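Local coordinates for 49 protein (Murid herpesvirus 4, PDB 6A4V) that probably interacts with the host enzyme poly(ADP-ribose) polymerase 1 and by doing so facilitates virus replication, at residues T56-H59 / S63-L66; H49-I54 / K251-E256; K68-C73 / G307-I312; A245-F250 / T291-L296; Q77-N82 / Q237-S242. One frame throughout, in Å; residues are numbered along the deposited sequence.

Contact 1 of 5, residues T56-H59 / S63-L66; sequences TREH and SACL
E58 lays its side chain over the first turn of the next helix, where it meets S63 and A64. It is the first residue to leave helical geometry at the end of helix 44-57, and from the turn its CB points toward segment 63-66. The chain then runs alongside the helix instead of standing out from it. CB rests on the methyl group of A64, with E58 CB to A64 CB at 3.8 Å, and the next methylene settles over the backbone, with E58 CG 3.9 Å from A64 CA. A bend at chi2 (-55°) turns the carboxylate back along the helix, bringing OE1 of E58 to 3.2 Å from CB of S63. This is a close contact with a methylene and not with the hydroxyl: S63 OG stands 3.8 Å from E58 OE1. The serine torsion explains the difference, since OG lies anti to the carbonyl carbon and beside the backbone N (chi1 -64°), presenting CB to the glutamate. Alanine suits its place because its small methyl fits under the glutamate chain while also touching I54 and D55 of helix 44-57. Serine is small as well, and it also touches I312 of helix 295-312. The contact closes the corner of a helical hairpin, and its chemistry is divided: the methylenes of E58 pack on A64, whereas the carboxylate lies against S63 CB without a hydrogen bond to the hydroxyl. A carboxylate beside the first turn of helix 61-85 would probably be favoured by the positive end of that helix.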
# COMPACT_ATOMS: atom_id res chain seq x y z
N THR B 56 -23.51 -1.64 -18.88
CA THR B 56 -24.44 -0.79 -19.62
C THR B 56 -23.66 0.42 -20.19
O THR B 56 -23.82 0.75 -21.35
CB THR B 56 -25.74 -0.54 -18.82
OG1 THR B 56 -25.51 0.43 -17.79
CG2 THR B 56 -26.34 -1.81 -18.24
N ARG B 57 -22.76 1.04 -19.42
CA ARG B 57 -21.91 2.16 -19.94
C ARG B 57 -21.02 1.76 -21.14
O ARG B 57 -20.81 2.59 -22.03
CB ARG B 57 -20.99 2.72 -18.85
CG ARG B 57 -21.56 3.92 -18.12
CD ARG B 57 -20.56 4.62 -17.20
NE ARG B 57 -21.26 5.30 -16.12
CZ ARG B 57 -20.69 5.76 -15.01
NH1 ARG B 57 -19.37 5.86 -14.93
NH2 ARG B 57 -21.44 6.11 -13.98
N GLU B 58 -20.42 0.57 -21.15
CA GLU B 58 -19.30 0.33 -22.08
C GLU B 58 -19.82 -0.16 -23.43
O GLU B 58 -20.73 -0.98 -23.52
CB GLU B 58 -18.25 -0.63 -21.52
CG GLU B 58 -17.12 0.05 -20.75
CD GLU B 58 -16.38 1.14 -21.50
OE1 GLU B 58 -16.10 0.96 -22.71
OE2 GLU B 58 -16.10 2.18 -20.88
N HIS B 59 -19.18 0.34 -24.48
CA HIS B 59 -19.61 0.08 -25.85
C HIS B 59 -19.35 -1.40 -26.17
O HIS B 59 -20.28 -2.17 -26.52
CB HIS B 59 -18.94 1.11 -26.79
CG HIS B 59 -18.75 2.47 -26.19
ND1 HIS B 59 -19.79 3.39 -26.08
CD2 HIS B 59 -17.66 3.07 -25.65
CE1 HIS B 59 -19.34 4.50 -25.51
NE2 HIS B 59 -18.03 4.32 -25.23
N SER B 63 -13.88 -3.89 -23.92
CA SER B 63 -13.80 -2.72 -23.08
C SER B 63 -14.39 -2.96 -21.69
O SER B 63 -13.80 -2.61 -20.71
CB SER B 63 -14.50 -1.60 -23.71
OG SER B 63 -13.87 -1.24 -24.93
N ALA B 64 -15.57 -3.55 -21.63
CA ALA B 64 -16.21 -3.77 -20.36
C ALA B 64 -15.38 -4.76 -19.53
O ALA B 64 -15.03 -4.51 -18.38
CB ALA B 64 -17.62 -4.25 -20.62
N CYS B 65 -14.92 -5.83 -20.17
CA CYS B 65 -14.18 -6.89 -19.46
C CYS B 65 -12.94 -6.27 -18.82
O CYS B 65 -12.61 -6.53 -17.64
CB CYS B 65 -13.91 -8.05 -20.41
SG CYS B 65 -13.35 -9.53 -19.53
N LEU B 66 -12.30 -5.35 -19.54
CA LEU B 66 -11.09 -4.81 -19.10
C LEU B 66 -11.29 -3.89 -17.90
O LEU B 66 -10.54 -4.02 -16.93
CB LEU B 66 -10.43 -4.06 -20.24
CG LEU B 66 -9.76 -5.00 -21.22
CD1 LEU B 66 -9.26 -4.19 -22.40
CD2 LEU B 66 -8.62 -5.73 -20.52

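Contact 2 of 5, residues H49-I54 / K251-E256; sequences HTFCVI and KNHVKE
F51 and H253 are the two side chains that meet between segments 49-54 and 251-256, and they do so through a single pair of ring atoms: CE2 of F51 lies 4.0 Å from NE2 of H253. The rings are steeply inclined, at 76°, with centroids 5.6 Å apart, an oblique meeting. The firmer part of the arrangement is behind the imidazole. ND1 of H253 donates to OE2 of E256, one turn further along the same helix, at 2.7 Å; the acceptor sits somewhat out of the ring plane. This bond, with an N-H...O angle of 135°, helps to set the rotation of the ring. Phenylalanine suits the buried side, and K68 lies against both F51 and H253, while histidine can face apolar neighbours such as L69 and still use ND1 for E256. The remainder is loose: the CA atoms of F51 and H253 are 11.7 Å apart, only 61 Å² is buried in all, and C52 and N252 beside the pair are exposed. Such a bridge by two long aromatic side chains, across a gap partly filled by K68 and L69 of helix 61-85, fits an outer helix laid on an all-helical bundle.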
# COMPACT_ATOMS: atom_id res chain seq x y z
N HIS B 49 -22.68 -4.68 -8.60
CA HIS B 49 -23.30 -3.43 -9.02
C HIS B 49 -22.35 -2.66 -9.95
O HIS B 49 -22.71 -2.35 -11.08
CB HIS B 49 -23.77 -2.59 -7.81
CG HIS B 49 -24.43 -1.29 -8.15
ND1 HIS B 49 -23.73 -0.08 -8.16
CD2 HIS B 49 -25.71 -0.98 -8.45
CE1 HIS B 49 -24.55 0.91 -8.46
NE2 HIS B 49 -25.77 0.38 -8.65
N THR B 50 -21.12 -2.37 -9.51
CA THR B 50 -20.19 -1.66 -10.39
C THR B 50 -20.15 -2.34 -11.77
O THR B 50 -19.87 -1.66 -12.77
CB THR B 50 -18.77 -1.56 -9.83
OG1 THR B 50 -18.76 -1.08 -8.48
CG2 THR B 50 -17.90 -0.64 -10.66
N PHE B 51 -20.39 -3.66 -11.84
CA PHE B 51 -20.15 -4.41 -13.09
C PHE B 51 -21.24 -4.09 -14.10
O PHE B 51 -20.94 -3.71 -15.22
CB PHE B 51 -20.08 -5.92 -12.85
CG PHE B 51 -18.73 -6.43 -12.44
CD1 PHE B 51 -17.65 -5.56 -12.29
CD2 PHE B 51 -18.54 -7.77 -12.15
CE1 PHE B 51 -16.41 -6.04 -11.92
CE2 PHE B 51 -17.30 -8.23 -11.72
CZ PHE B 51 -16.23 -7.36 -11.61
N CYS B 52 -22.48 -4.26 -13.63
CA CYS B 52 -23.70 -3.92 -14.31
C CYS B 52 -23.68 -2.45 -14.75
O CYS B 52 -24.18 -2.15 -15.82
CB CYS B 52 -24.90 -4.23 -13.42
SG CYS B 52 -25.12 -6.01 -13.12
N VAL B 53 -23.09 -1.57 -13.93
CA VAL B 53 -22.91 -0.17 -14.32
C VAL B 53 -22.03 -0.16 -15.58
O VAL B 53 -22.46 0.29 -16.63
CB VAL B 53 -22.31 0.69 -13.18
CG1 VAL B 53 -21.80 2.05 -13.65
CG2 VAL B 53 -23.30 0.86 -12.04
N ILE B 54 -20.82 -0.71 -15.44
CA ILE B 54 -19.83 -0.83 -16.51
C ILE B 54 -20.48 -1.43 -17.77
O ILE B 54 -20.28 -0.94 -18.87
CB ILE B 54 -18.64 -1.70 -16.05
CG1 ILE B 54 -17.75 -0.99 -15.02
CG2 ILE B 54 -17.82 -2.17 -17.24
CD1 ILE B 54 -16.91 -1.93 -14.16
N LYS B 251 -9.28 -14.14 -11.90
CA LYS B 251 -8.68 -15.14 -12.85
C LYS B 251 -9.66 -15.58 -13.96
O LYS B 251 -9.31 -15.81 -15.08
CB LYS B 251 -8.30 -16.38 -12.05
CG LYS B 251 -7.55 -17.45 -12.82
CD LYS B 251 -7.92 -18.85 -12.35
CE LYS B 251 -7.97 -19.04 -10.85
NZ LYS B 251 -8.25 -20.47 -10.55
N ASN B 252 -10.92 -15.86 -13.58
CA ASN B 252 -11.93 -16.33 -14.51
C ASN B 252 -12.36 -15.22 -15.48
O ASN B 252 -12.74 -15.52 -16.68
CB ASN B 252 -13.10 -16.96 -13.74
CG ASN B 252 -12.70 -18.26 -13.09
OD1 ASN B 252 -12.17 -19.15 -13.78
ND2 ASN B 252 -13.05 -18.42 -11.81
N HIS B 253 -12.30 -13.96 -15.08
CA HIS B 253 -12.69 -12.94 -16.04
C HIS B 253 -11.53 -12.72 -16.98
O HIS B 253 -11.80 -12.34 -18.10
CB HIS B 253 -13.13 -11.61 -15.46
CG HIS B 253 -14.56 -11.54 -15.05
ND1 HIS B 253 -15.58 -11.28 -15.95
CD2 HIS B 253 -15.11 -11.58 -13.81
CE1 HIS B 253 -16.71 -11.20 -15.27
NE2 HIS B 253 -16.45 -11.42 -13.95
N VAL B 254 -10.28 -12.99 -16.55
CA VAL B 254 -9.21 -13.00 -17.57
C VAL B 254 -9.53 -14.08 -18.63
O VAL B 254 -9.39 -13.85 -19.84
CB VAL B 254 -7.81 -13.11 -16.91
CG1 VAL B 254 -6.70 -13.32 -17.94
CG2 VAL B 254 -7.49 -11.80 -16.13
N LYS B 255 -10.01 -15.27 -18.21
CA LYS B 255 -10.29 -16.31 -19.25
C LYS B 255 -11.44 -15.89 -20.17
O LYS B 255 -11.31 -16.14 -21.34
CB LYS B 255 -10.51 -17.68 -18.63
CG LYS B 255 -9.17 -18.40 -18.51
CD LYS B 255 -9.07 -19.24 -17.31
CE LYS B 255 -7.65 -19.64 -16.96
NZ LYS B 255 -7.61 -20.09 -15.54
N GLU B 256 -12.47 -15.23 -19.62
CA GLU B 256 -13.52 -14.70 -20.35
C GLU B 256 -12.97 -13.72 -21.38
O GLU B 256 -13.35 -13.81 -22.53
CB GLU B 256 -14.52 -13.98 -19.45
CG GLU B 256 -15.51 -13.17 -20.26
CD GLU B 256 -16.61 -12.42 -19.54
OE1 GLU B 256 -17.68 -12.36 -20.13
OE2 GLU B 256 -16.39 -11.83 -18.46

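Contact 3 of 5, residues K68-C73 / G307-I312; sequences KLQVLC and GLQIYI
Similar first torsions, chi1 -79° in Q70 and -92° in Q309, followed by an extended chi2 on both partners, carry the two amides to each other across a wide gap. In Q70 this places CG anti to the carbonyl carbon. Each CB points toward the opposite helix, and the side chains approach from opposite directions, covering a separation of 10.2 Å between the CA atoms of Q70 and Q309. The amide carbons come close, CD of Q70 lying 3.7 Å from CD of Q309, with the two amide planes nearly perpendicular at 85°. Which end of either amide is oxygen and which nitrogen is doubtful. Glutamine suits both places because it is long enough to span the gap, carries no charge, and offers both donor and acceptor at a partly exposed surface. The Q309 side chain also touches L66 and C67. The pair links helix 61-85 to helix 295-312, which run in roughly opposite directions here. Alongside it, L69 packs on L305 of helix 295-312 and on F250 and V254 of helix 238-262, while L308 turns to K278 and L282 of helix 274-289, giving a four-helix setting.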
# COMPACT_ATOMS: atom_id res chain seq x y z
N LYS B 68 -13.58 -4.27 -15.83
CA LYS B 68 -14.00 -5.13 -14.77
C LYS B 68 -12.74 -5.71 -14.12
O LYS B 68 -12.66 -5.76 -12.88
CB LYS B 68 -14.90 -6.27 -15.27
CG LYS B 68 -16.23 -5.84 -15.86
CD LYS B 68 -17.49 -6.66 -15.43
CE LYS B 68 -18.51 -6.84 -16.55
NZ LYS B 68 -18.87 -8.27 -16.75
N LEU B 69 -11.76 -6.01 -14.97
CA LEU B 69 -10.53 -6.57 -14.61
C LEU B 69 -9.68 -5.58 -13.84
O LEU B 69 -8.91 -6.02 -13.01
CB LEU B 69 -9.77 -7.03 -15.85
CG LEU B 69 -10.25 -8.38 -16.40
CD1 LEU B 69 -9.66 -8.65 -17.76
CD2 LEU B 69 -9.99 -9.50 -15.41
N GLN B 70 -9.74 -4.31 -14.22
CA GLN B 70 -8.96 -3.26 -13.57
C GLN B 70 -9.49 -3.07 -12.15
O GLN B 70 -8.69 -3.16 -11.18
CB GLN B 70 -9.04 -1.97 -14.36
CG GLN B 70 -8.11 -2.02 -15.55
CD GLN B 70 -8.19 -0.78 -16.40
OE1 GLN B 70 -9.28 -0.29 -16.71
NE2 GLN B 70 -7.03 -0.29 -16.81
N VAL B 71 -10.82 -3.07 -12.03
CA VAL B 71 -11.44 -3.03 -10.73
C VAL B 71 -11.01 -4.24 -9.92
O VAL B 71 -10.78 -4.07 -8.72
CB VAL B 71 -12.97 -3.06 -10.80
CG1 VAL B 71 -13.55 -3.39 -9.45
CG2 VAL B 71 -13.49 -1.73 -11.33
N LEU B 72 -10.99 -5.44 -10.54
CA LEU B 72 -10.67 -6.60 -9.74
C LEU B 72 -9.20 -6.62 -9.38
O LEU B 72 -8.83 -7.14 -8.33
CB LEU B 72 -11.06 -7.88 -10.44
CG LEU B 72 -12.54 -8.18 -10.43
CD1 LEU B 72 -12.81 -9.33 -11.34
CD2 LEU B 72 -13.02 -8.48 -9.04
N CYS B 73 -8.33 -6.10 -10.27
CA CYS B 73 -6.90 -6.05 -9.94
C CYS B 73 -6.58 -5.16 -8.70
O CYS B 73 -5.73 -5.51 -7.78
CB CYS B 73 -6.15 -5.45 -11.11
SG CYS B 73 -4.43 -5.91 -10.95
N GLY B 307 -2.33 -0.96 -20.93
CA GLY B 307 -1.81 -1.16 -22.30
C GLY B 307 -2.90 -1.68 -23.25
O GLY B 307 -2.96 -1.28 -24.39
N LEU B 308 -3.71 -2.62 -22.77
CA LEU B 308 -4.66 -3.36 -23.59
C LEU B 308 -5.84 -2.47 -23.98
O LEU B 308 -6.26 -2.49 -25.13
CB LEU B 308 -5.09 -4.62 -22.82
CG LEU B 308 -4.28 -5.87 -23.15
CD1 LEU B 308 -4.47 -6.96 -22.08
CD2 LEU B 308 -4.66 -6.40 -24.50
N GLN B 309 -6.37 -1.72 -23.03
CA GLN B 309 -7.29 -0.62 -23.24
C GLN B 309 -6.71 0.35 -24.27
O GLN B 309 -7.41 0.83 -25.16
CB GLN B 309 -7.59 0.13 -21.94
CG GLN B 309 -8.81 -0.41 -21.20
CD GLN B 309 -9.07 0.16 -19.82
OE1 GLN B 309 -10.09 -0.14 -19.20
NE2 GLN B 309 -8.16 0.99 -19.33
N ILE B 310 -5.44 0.72 -24.12
CA ILE B 310 -4.97 1.78 -24.95
C ILE B 310 -5.03 1.26 -26.39
O ILE B 310 -5.60 1.91 -27.23
CB ILE B 310 -3.60 2.31 -24.51
CG1 ILE B 310 -3.71 3.20 -23.27
CG2 ILE B 310 -2.88 3.03 -25.65
CD1 ILE B 310 -4.92 4.12 -23.24
N TYR B 311 -4.51 0.05 -26.63
CA TYR B 311 -4.51 -0.47 -27.98
C TYR B 311 -5.94 -0.64 -28.54
O TYR B 311 -6.22 -0.09 -29.61
CB TYR B 311 -3.73 -1.78 -28.08
CG TYR B 311 -3.35 -2.11 -29.50
CD1 TYR B 311 -4.03 -3.07 -30.23
CD2 TYR B 311 -2.34 -1.39 -30.15
CE1 TYR B 311 -3.69 -3.37 -31.54
CE2 TYR B 311 -2.00 -1.67 -31.47
CZ TYR B 311 -2.67 -2.66 -32.16
OH TYR B 311 -2.32 -2.96 -33.44
N ILE B 312 -6.83 -1.38 -27.86
CA ILE B 312 -8.17 -1.76 -28.43
C ILE B 312 -8.94 -0.50 -28.87
O ILE B 312 -9.64 -0.55 -29.89
CB ILE B 312 -9.06 -2.64 -27.52
CG1 ILE B 312 -9.47 -1.91 -26.23
CG2 ILE B 312 -8.43 -4.01 -27.25
CD1 ILE B 312 -10.89 -1.36 -26.24

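Contact 4 of 5, residues A245-F250 / T291-L296; sequences AFNALF and TSNNTL
N293 of the 291-296 segment reaches across to N247 in the middle of helix 238-262, and one amide-to-amide bond joins them. The segment begins with T291, whose OG1 bonds to the carbonyl oxygen of R288 at the end of the preceding helix; S292 OG makes a weak bond to the same oxygen. N293 follows, its CG anti to the backbone N (chi1 -162°), which sends the amide toward helix 238-262. There its ND2 donates to OD1 of N247 at 3.1 Å with an N-H...O angle of 157°. The acceptor lies in the amide plane of N293, but the donor stands well above the carbonyl plane of N247, 53° out of it. Asparagine suits both positions, since each amide is used at both ends: N247 ND2 bonds to L243 O in its own helix, and N293 gives ND2 also to L289 O and OD1 to NH1 of R80. N294 is the N-cap of helix 295-312, the last of this all-helical protein; its OD1 receives L296 N at 2.6 Å, a weak bond, and V297 N as well. T295 stands in the first turn, its OG1 hydrogen-bonded to both H81 NE2 and Q77 NE2 of helix 61-85. L296 turns its apolar side chain to H92 of the second subunit, next to the packing of N294 on F88 of that subunit.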
# COMPACT_ATOMS: atom_id res chain seq x y z
N ALA B 245 -12.47 -15.52 -3.20
CA ALA B 245 -13.56 -15.24 -4.16
C ALA B 245 -13.06 -14.24 -5.18
O ALA B 245 -13.19 -14.42 -6.39
CB ALA B 245 -14.79 -14.67 -3.48
N PHE B 246 -12.49 -13.14 -4.70
CA PHE B 246 -12.19 -12.07 -5.65
C PHE B 246 -11.04 -12.48 -6.60
O PHE B 246 -11.01 -12.08 -7.82
CB PHE B 246 -11.96 -10.79 -4.88
CG PHE B 246 -13.21 -10.05 -4.50
CD1 PHE B 246 -13.95 -9.41 -5.47
CD2 PHE B 246 -13.54 -9.88 -3.17
CE1 PHE B 246 -15.08 -8.70 -5.13
CE2 PHE B 246 -14.66 -9.16 -2.82
CZ PHE B 246 -15.42 -8.56 -3.80
N ASN B 247 -10.14 -13.33 -6.09
CA ASN B 247 -9.04 -13.89 -6.91
C ASN B 247 -9.63 -14.79 -8.01
O ASN B 247 -9.24 -14.72 -9.17
CB ASN B 247 -7.90 -14.53 -6.07
CG ASN B 247 -6.90 -13.51 -5.54
OD1 ASN B 247 -6.02 -13.04 -6.25
ND2 ASN B 247 -7.10 -13.04 -4.33
N ALA B 248 -10.50 -15.72 -7.67
CA ALA B 248 -11.33 -16.53 -8.67
C ALA B 248 -11.99 -15.61 -9.71
O ALA B 248 -11.82 -15.66 -10.95
CB ALA B 248 -12.37 -17.21 -7.86
N LEU B 249 -12.67 -14.63 -9.16
CA LEU B 249 -13.49 -13.82 -9.96
C LEU B 249 -12.57 -13.09 -10.92
O LEU B 249 -12.93 -12.94 -12.02
CB LEU B 249 -14.30 -12.92 -9.04
CG LEU B 249 -15.57 -12.26 -9.58
CD1 LEU B 249 -16.53 -13.27 -10.19
CD2 LEU B 249 -16.26 -11.46 -8.46
N PHE B 250 -11.33 -12.74 -10.52
CA PHE B 250 -10.37 -12.03 -11.41
C PHE B 250 -9.78 -13.03 -12.41
O PHE B 250 -9.66 -12.77 -13.64
CB PHE B 250 -9.37 -11.29 -10.53
CG PHE B 250 -8.20 -10.66 -11.23
CD1 PHE B 250 -8.40 -9.71 -12.21
CD2 PHE B 250 -6.90 -10.92 -10.82
CE1 PHE B 250 -7.33 -9.19 -12.91
CE2 PHE B 250 -5.82 -10.30 -11.43
CZ PHE B 250 -6.04 -9.47 -12.52
N THR B 291 0.64 -18.49 -7.59
CA THR B 291 1.64 -19.12 -6.70
C THR B 291 2.42 -18.05 -5.93
O THR B 291 2.88 -18.32 -4.88
CB THR B 291 2.55 -20.08 -7.48
OG1 THR B 291 2.84 -19.44 -8.73
CG2 THR B 291 1.88 -21.42 -7.73
N SER B 292 2.55 -16.85 -6.51
CA SER B 292 3.05 -15.66 -5.80
C SER B 292 2.08 -14.49 -5.96
O SER B 292 2.16 -13.63 -6.93
CB SER B 292 4.44 -15.28 -6.20
OG SER B 292 4.54 -15.27 -7.60
N ASN B 293 1.21 -14.42 -4.95
CA ASN B 293 0.13 -13.50 -4.88
C ASN B 293 0.72 -12.30 -4.15
O ASN B 293 0.90 -12.32 -2.91
CB ASN B 293 -1.10 -14.15 -4.23
CG ASN B 293 -2.39 -13.39 -4.51
OD1 ASN B 293 -2.78 -12.52 -3.72
ND2 ASN B 293 -3.09 -13.70 -5.60
N ASN B 294 1.21 -11.35 -4.94
CA ASN B 294 2.09 -10.36 -4.41
C ASN B 294 1.91 -9.08 -5.23
O ASN B 294 1.57 -9.15 -6.44
CB ASN B 294 3.55 -10.83 -4.32
CG ASN B 294 4.44 -10.46 -5.50
OD1 ASN B 294 4.39 -9.34 -6.02
ND2 ASN B 294 5.33 -11.36 -5.88
N THR B 295 2.14 -7.96 -4.54
CA THR B 295 1.85 -6.63 -4.99
C THR B 295 2.65 -6.28 -6.24
O THR B 295 2.22 -5.47 -7.03
CB THR B 295 2.07 -5.61 -3.85
OG1 THR B 295 1.72 -4.28 -4.25
CG2 THR B 295 3.50 -5.58 -3.37
N LEU B 296 3.86 -6.82 -6.43
CA LEU B 296 4.58 -6.49 -7.70
C LEU B 296 3.81 -7.02 -8.90
O LEU B 296 3.68 -6.29 -9.96
CB LEU B 296 6.02 -7.04 -7.66
CG LEU B 296 6.90 -6.53 -6.53
CD1 LEU B 296 8.27 -7.19 -6.62
CD2 LEU B 296 7.04 -5.01 -6.61

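Contact 5 of 5, residues Q77-N82 / Q237-S242; sequences QTLRHN and QFLLDS
L239 and L79 bury the most surface here, and their methyl groups form the centre of the contact. CD1 of L239 meets CD2 of L79 at 3.8 Å as the two side chains slide past each other in opposite directions. In L239 the first torsion (chi1 166°, CG anti to the backbone N) brings CG toward helix 61-85, and chi2 (66°) spreads the methyls, which divide the work. CD1 takes the leucine; CD2 lies against the main chain one turn on, 3.6 Å from N82 C. L79 also divides its methyls, from a different rotamer with CG beside the backbone N: CD2 goes to L239, while CD1 touches OG of S242 at 3.8 Å. Branched leucines suit this spot because each can fill two directions at once without asking for a polar partner. The frame is an antiparallel helix pair: the axes of 77-82 and 238-242 approach to 10.0 Å, at 151° between their directions, a spacing that lets leucines mesh between backbones. Helix 238-262 starts just here: Q237 ends the previous helix in a Schellman motif with positive phi and also takes the N-cap position of the new one, so L239 lies in the first turn. Y40 packs on L239, and Y41 on L79 and S242, while F246 covers L79 from further along helix 238-262. L239 CD2 packs on N82 CB, at 3.9 Å, as well as against its backbone carbonyl, and the polar end of N82 is directed to the loop, with ND2 bonded to the carbonyl oxygen of Y40.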
# COMPACT_ATOMS: atom_id res chain seq x y z
N GLN B 77 -5.28 -6.67 -5.01
CA GLN B 77 -4.08 -6.10 -4.57
C GLN B 77 -4.29 -5.48 -3.19
O GLN B 77 -3.48 -5.72 -2.25
CB GLN B 77 -3.60 -5.02 -5.53
CG GLN B 77 -2.29 -4.37 -5.08
CD GLN B 77 -1.69 -3.41 -6.07
OE1 GLN B 77 -2.36 -2.53 -6.63
NE2 GLN B 77 -0.36 -3.41 -6.13
N THR B 78 -5.30 -4.65 -3.08
CA THR B 78 -5.57 -4.09 -1.74
C THR B 78 -5.81 -5.24 -0.76
O THR B 78 -5.28 -5.22 0.33
CB THR B 78 -6.80 -3.17 -1.76
OG1 THR B 78 -6.44 -2.22 -2.73
CG2 THR B 78 -7.16 -2.47 -0.49
N LEU B 79 -6.59 -6.25 -1.14
CA LEU B 79 -6.95 -7.32 -0.18
C LEU B 79 -5.73 -8.15 0.26
O LEU B 79 -5.67 -8.64 1.39
CB LEU B 79 -8.01 -8.23 -0.78
CG LEU B 79 -9.39 -7.62 -1.01
CD1 LEU B 79 -10.35 -8.68 -1.57
CD2 LEU B 79 -9.96 -7.04 0.26
N ARG B 80 -4.73 -8.29 -0.61
CA ARG B 80 -3.47 -8.94 -0.20
C ARG B 80 -2.64 -8.07 0.76
O ARG B 80 -2.01 -8.60 1.70
CB ARG B 80 -2.59 -9.23 -1.42
CG ARG B 80 -1.24 -9.84 -1.05
CD ARG B 80 -1.24 -11.35 -1.04
NE ARG B 80 -1.61 -12.17 0.12
CZ ARG B 80 -1.95 -13.44 -0.02
NH1 ARG B 80 -2.43 -13.88 -1.18
NH2 ARG B 80 -1.85 -14.27 1.00
N HIS B 81 -2.56 -6.77 0.47
CA HIS B 81 -1.94 -5.81 1.42
C HIS B 81 -2.59 -6.01 2.79
O HIS B 81 -1.91 -6.21 3.79
CB HIS B 81 -2.02 -4.32 0.98
CG HIS B 81 -1.29 -3.93 -0.28
ND1 HIS B 81 -1.50 -2.68 -0.90
CD2 HIS B 81 -0.40 -4.58 -1.08
CE1 HIS B 81 -0.73 -2.58 -1.98
NE2 HIS B 81 -0.04 -3.73 -2.12
N ASN B 82 -3.93 -6.07 2.81
CA ASN B 82 -4.65 -6.17 4.06
C ASN B 82 -4.38 -7.51 4.75
O ASN B 82 -4.24 -7.53 5.94
CB ASN B 82 -6.14 -5.89 3.92
CG ASN B 82 -6.43 -4.42 3.67
OD1 ASN B 82 -5.58 -3.60 3.99
ND2 ASN B 82 -7.53 -4.10 3.02
N GLN B 237 -11.90 -15.54 9.57
CA GLN B 237 -11.13 -15.45 8.34
C GLN B 237 -11.93 -14.88 7.16
O GLN B 237 -11.67 -15.25 5.97
CB GLN B 237 -10.58 -16.85 8.07
CG GLN B 237 -9.43 -17.16 9.04
CD GLN B 237 -8.58 -18.34 8.65
OE1 GLN B 237 -7.46 -18.17 8.16
NE2 GLN B 237 -9.10 -19.54 8.88
N PHE B 238 -12.80 -13.91 7.42
CA PHE B 238 -13.62 -13.29 6.30
C PHE B 238 -12.69 -12.59 5.29
O PHE B 238 -12.94 -12.67 4.13
CB PHE B 238 -14.72 -12.36 6.82
CG PHE B 238 -15.80 -13.00 7.69
CD1 PHE B 238 -16.18 -14.33 7.54
CD2 PHE B 238 -16.44 -12.26 8.69
CE1 PHE B 238 -17.16 -14.90 8.36
CE2 PHE B 238 -17.47 -12.81 9.46
CZ PHE B 238 -17.81 -14.13 9.32
N LEU B 239 -11.55 -12.01 5.68
CA LEU B 239 -10.72 -11.33 4.64
C LEU B 239 -10.16 -12.38 3.67
O LEU B 239 -10.18 -12.16 2.41
CB LEU B 239 -9.65 -10.46 5.29
CG LEU B 239 -8.52 -9.96 4.39
CD1 LEU B 239 -9.03 -9.00 3.35
CD2 LEU B 239 -7.45 -9.31 5.23
N LEU B 240 -9.61 -13.46 4.20
CA LEU B 240 -9.12 -14.63 3.28
C LEU B 240 -10.22 -15.12 2.34
O LEU B 240 -10.00 -15.19 1.13
CB LEU B 240 -8.55 -15.75 4.12
CG LEU B 240 -8.14 -17.09 3.44
CD1 LEU B 240 -7.02 -16.93 2.46
CD2 LEU B 240 -7.71 -18.05 4.55
N ASP B 241 -11.41 -15.38 2.88
CA ASP B 241 -12.53 -15.77 2.06
C ASP B 241 -12.70 -14.78 0.90
O ASP B 241 -12.91 -15.13 -0.26
CB ASP B 241 -13.86 -15.78 2.81
CG ASP B 241 -14.00 -16.96 3.76
OD1 ASP B 241 -13.17 -17.90 3.65
OD2 ASP B 241 -14.93 -16.93 4.60
N SER B 242 -12.67 -13.52 1.24
CA SER B 242 -13.13 -12.59 0.30
C SER B 242 -12.04 -12.49 -0.78
O SER B 242 -12.37 -12.33 -1.93
CB SER B 242 -13.50 -11.29 0.99
OG SER B 242 -13.39 -10.24 0.11

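The contacts run along one half of an elongated helical chain. Contacts 1, 2 and 3 cluster, centres 9 to 11 Å apart, contacts 4 and 5 pair at 10 Å, and contacts 1 and 5 lie 26 Å apart. Helix 61-85 runs through contacts 1, 3 and 5, helix 238-262 through contacts 2, 4 and 5. In sequence, contact 1 closes before contacts 3, 4 and 5 open; contact 2 encloses contacts 1 and 5 and crosses contacts 3 and 4; contact 5 closes before contact 4 opens. With contacts 2, 3 and 5 joining regions over 150 residues apart, both ends of the chain fold as one bundle; contacts 4 and 5 reach the second subunit.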